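Aspartokinase (Synechocystis, PDB 3L76) probably catalyses the ATP-dependent phosphorylation of the beta-carboxyl group of aspartate, and binds lysine and threonine in pockets that involve its ACT domains. Local coordinates at residues 442-447 and 523-528. Sequence-based numbering, arbitrary orientation.
Sequences QDQAQI and VNKAIA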
ATOM      1  N   GLN A 442     -37.186 -11.862   4.475  1.00 54.49           N
ATOM      2  CA  GLN A 442     -37.914 -11.897   5.739  1.00 73.65           C
ATOM      3  C   GLN A 442     -37.282 -11.045   6.845  1.00 68.70           C
ATOM      4  O   GLN A 442     -37.590 -11.213   8.014  1.00 89.86           O
ATOM      5  CB  GLN A 442     -38.127 -13.343   6.197  1.00 60.18           C
ATOM      6  CG  GLN A 442     -36.979 -14.263   5.880  1.00 44.22           C
ATOM      7  CD  GLN A 442     -37.189 -15.692   6.358  1.00 82.40           C
ATOM      8  OE1 GLN A 442     -37.951 -15.950   7.294  1.00 81.26           O
ATOM      9  NE2 GLN A 442     -36.501 -16.630   5.720  1.00 86.11           N
ATOM     10  N   ASP A 443     -36.423 -10.110   6.462  1.00 53.04           N
ATOM     11  CA  ASP A 443     -35.759  -9.227   7.415  1.00 77.03           C
ATOM     12  C   ASP A 443     -36.386  -7.843   7.425  1.00 70.69           C
ATOM     13  O   ASP A 443     -35.822  -6.896   7.979  1.00 63.15           O
ATOM     14  CB  ASP A 443     -34.276  -9.087   7.067  1.00103.27           C
ATOM     15  CG  ASP A 443     -33.471 -10.309   7.444  1.00126.78           C
ATOM     16  OD1 ASP A 443     -33.790 -11.414   6.957  1.00118.39           O
ATOM     17  OD2 ASP A 443     -32.510 -10.162   8.228  0.35154.25           O
ATOM     18  N   GLN A 444     -37.554  -7.725   6.810  1.00 57.07           N
ATOM     19  CA  GLN A 444     -38.154  -6.420   6.590  1.00 45.17           C
ATOM     20  C   GLN A 444     -39.358  -6.169   7.474  1.00 41.90           C
ATOM     21  O   GLN A 444     -39.989  -7.099   7.949  1.00 53.66           O
ATOM     22  CB  GLN A 444     -38.557  -6.284   5.134  1.00 40.63           C
ATOM     23  CG  GLN A 444     -38.092  -5.000   4.492  1.00 81.86           C
ATOM     24  CD  GLN A 444     -36.665  -5.072   3.988  1.00 59.63           C
ATOM     25  OE1 GLN A 444     -36.399  -4.907   2.807  1.00 89.36           O
ATOM     26  NE2 GLN A 444     -35.746  -5.334   4.890  1.00 89.38           N
ATOM     27  N   ALA A 445     -39.671  -4.900   7.683  1.00 42.99           N
ATOM     28  CA  ALA A 445     -40.892  -4.513   8.381  1.00 49.38           C
ATOM     29  C   ALA A 445     -41.796  -3.660   7.487  1.00 41.91           C
ATOM     30  O   ALA A 445     -41.336  -2.776   6.769  1.00 40.99           O
ATOM     31  CB  ALA A 445     -40.551  -3.754   9.657  1.00 55.56           C
ATOM     32  N   GLN A 446     -43.090  -3.922   7.535  1.00 51.46           N
ATOM     33  CA  GLN A 446     -44.033  -3.091   6.801  1.00 46.61           C
ATOM     34  C   GLN A 446     -44.422  -1.881   7.631  1.00 43.00           C
ATOM     35  O   GLN A 446     -44.693  -1.991   8.818  1.00 48.69           O
ATOM     36  CB  GLN A 446     -45.269  -3.892   6.434  1.00 31.68           C
ATOM     37  CG  GLN A 446     -46.377  -3.080   5.799  1.00 39.99           C
ATOM     38  CD  GLN A 446     -47.689  -3.840   5.780  1.00 51.23           C
ATOM     39  OE1 GLN A 446     -48.175  -4.232   4.728  1.00 48.27           O
ATOM     40  NE2 GLN A 446     -48.251  -4.072   6.955  1.00 66.52           N
ATOM     41  N   ILE A 447     -44.418  -0.716   7.009  1.00 36.04           N
ATOM     42  CA  ILE A 447     -44.891   0.484   7.672  1.00 56.07           C
ATOM     43  C   ILE A 447     -45.823   1.224   6.728  1.00 44.89           C
ATOM     44  O   ILE A 447     -45.448   1.561   5.611  1.00 65.28           O
ATOM     45  CB  ILE A 447     -43.745   1.425   8.081  1.00 52.77           C
ATOM     46  CG1 ILE A 447     -42.730   0.691   8.947  1.00 40.18           C
ATOM     47  CG2 ILE A 447     -44.297   2.644   8.822  1.00 47.56           C
ATOM     48  CD1 ILE A 447     -41.612   1.574   9.419  1.00 29.56           C
ATOM     49  N   VAL A 523     -47.053  -0.017  12.049  1.00 49.10           N
ATOM     50  CA  VAL A 523     -46.009  -0.935  11.630  1.00 68.43           C
ATOM     51  C   VAL A 523     -46.377  -2.388  11.894  1.00 60.38           C
ATOM     52  O   VAL A 523     -47.033  -2.703  12.877  1.00 76.96           O
ATOM     53  CB  VAL A 523     -44.634  -0.574  12.235  1.00 61.65           C
ATOM     54  CG1 VAL A 523     -44.773   0.556  13.214  1.00 41.93           C
ATOM     55  CG2 VAL A 523     -43.977  -1.781  12.857  1.00 44.83           C
ATOM     56  N   ASN A 524     -45.980  -3.256  10.970  1.00 65.54           N
ATOM     57  CA  ASN A 524     -46.196  -4.688  11.068  1.00 60.36           C
ATOM     58  C   ASN A 524     -44.891  -5.386  10.720  1.00 59.97           C
ATOM     59  O   ASN A 524     -44.481  -5.403   9.565  1.00 73.32           O
ATOM     60  CB  ASN A 524     -47.311  -5.128  10.120  1.00 48.13           C
ATOM     61  CG  ASN A 524     -47.466  -6.639  10.045  1.00 63.55           C
ATOM     62  OD1 ASN A 524     -46.921  -7.374  10.859  1.00 74.90           O
ATOM     63  ND2 ASN A 524     -48.215  -7.105   9.059  1.00 68.45           N
ATOM     64  N   LYS A 525     -44.235  -5.940  11.731  1.00 54.62           N
ATOM     65  CA  LYS A 525     -42.920  -6.540  11.570  1.00 63.03           C
ATOM     66  C   LYS A 525     -42.989  -7.937  10.984  1.00 62.58           C
ATOM     67  O   LYS A 525     -42.026  -8.403  10.398  1.00 63.68           O
ATOM     68  CB  LYS A 525     -42.183  -6.600  12.909  1.00 80.32           C
ATOM     69  CG  LYS A 525     -41.494  -5.318  13.323  1.00 94.63           C
ATOM     70  CD  LYS A 525     -40.512  -5.573  14.452  1.00 98.03           C
ATOM     71  CE  LYS A 525     -39.546  -4.413  14.611  1.00115.95           C
ATOM     72  NZ  LYS A 525     -38.471  -4.717  15.590  1.00120.60           N
ATOM     73  N   ALA A 526     -44.127  -8.604  11.142  1.00 55.41           N
ATOM     74  CA  ALA A 526     -44.235 -10.015  10.780  1.00 54.24           C
ATOM     75  C   ALA A 526     -44.650 -10.234   9.335  1.00 51.82           C
ATOM     76  O   ALA A 526     -45.709 -10.792   9.061  1.00 54.16           O
ATOM     77  CB  ALA A 526     -45.185 -10.735  11.716  1.00 32.86           C
ATOM     78  N   ILE A 527     -43.796  -9.802   8.419  1.00 39.20           N
ATOM     79  CA  ILE A 527     -44.040  -9.968   6.990  1.00 47.28           C
ATOM     80  C   ILE A 527     -42.840 -10.593   6.292  1.00 59.01           C
ATOM     81  O   ILE A 527     -41.697 -10.438   6.724  1.00 47.88           O
ATOM     82  CB  ILE A 527     -44.320  -8.626   6.307  1.00 55.10           C
ATOM     83  CG1 ILE A 527     -43.081  -7.733   6.402  1.00 33.66           C
ATOM     84  CG2 ILE A 527     -45.562  -7.958   6.913  1.00 38.20           C
ATOM     85  CD1 ILE A 527     -42.966  -6.696   5.307  1.00 55.08           C
ATOM     86  N   ALA A 528     -43.115 -11.307   5.209  1.00 68.76           N
ATOM     87  CA  ALA A 528     -42.078 -11.789   4.316  1.00 48.47           C
ATOM     88  C   ALA A 528     -42.384 -11.298   2.912  1.00 48.09           C
ATOM     89  O   ALA A 528     -43.548 -11.098   2.562  1.00 61.99           O
ATOM     90  CB  ALA A 528     -42.030 -13.278   4.337  1.00 62.56           C
TER
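Antiparallel pairing of two ACT-domain strands, 437-453 and 520-533, includes the hydrogen-bonded pair Gln-446 and Asn-524. Gln-446 N donates to Asn-524 O at 2.9 Å; the straighter return bond runs from Asn-524 N to Gln-446 O at 2.8 Å, its N-H...O angle 170°. Gln-446 O also receives a CA-H...O contact from Val-523 CA at 3.3 Å. At the adjoining non-hydrogen-bonded pair, Ile-447 and Val-523 lie side by side, CG1 of the former 4.0 Å from CB of the latter, on the face covered by helix 499-512. Ala-445 CB meets Lys-525 CG on that face. Beyond Asn-524 no further bridge forms between the two segments: its side-chain OD1 accepts from Ala-526 N at 3.1 Å, above the carbonyl plane, closing an Asx turn, and Ala-526 centres an inverse gamma turn. The chain returns at Ile-527, where chi1 of 64° sets the direction of CG1 and a roughly extended chi2 (154°) carries CD1 on to Gln-446, 3.6 Å from its N and 3.8 Å from its CB. The Ile-527 side chain also touches Met-496 and Val-571 of the flanking strands, and Ala-528 is backbone hydrogen-bonded to Val-572 of strand 567-573. Two peptide hydrogen bonds thus hold one part of the contact, whereas beyond the turn the apolar side chain of Ile-527 makes the approach to Gln-446.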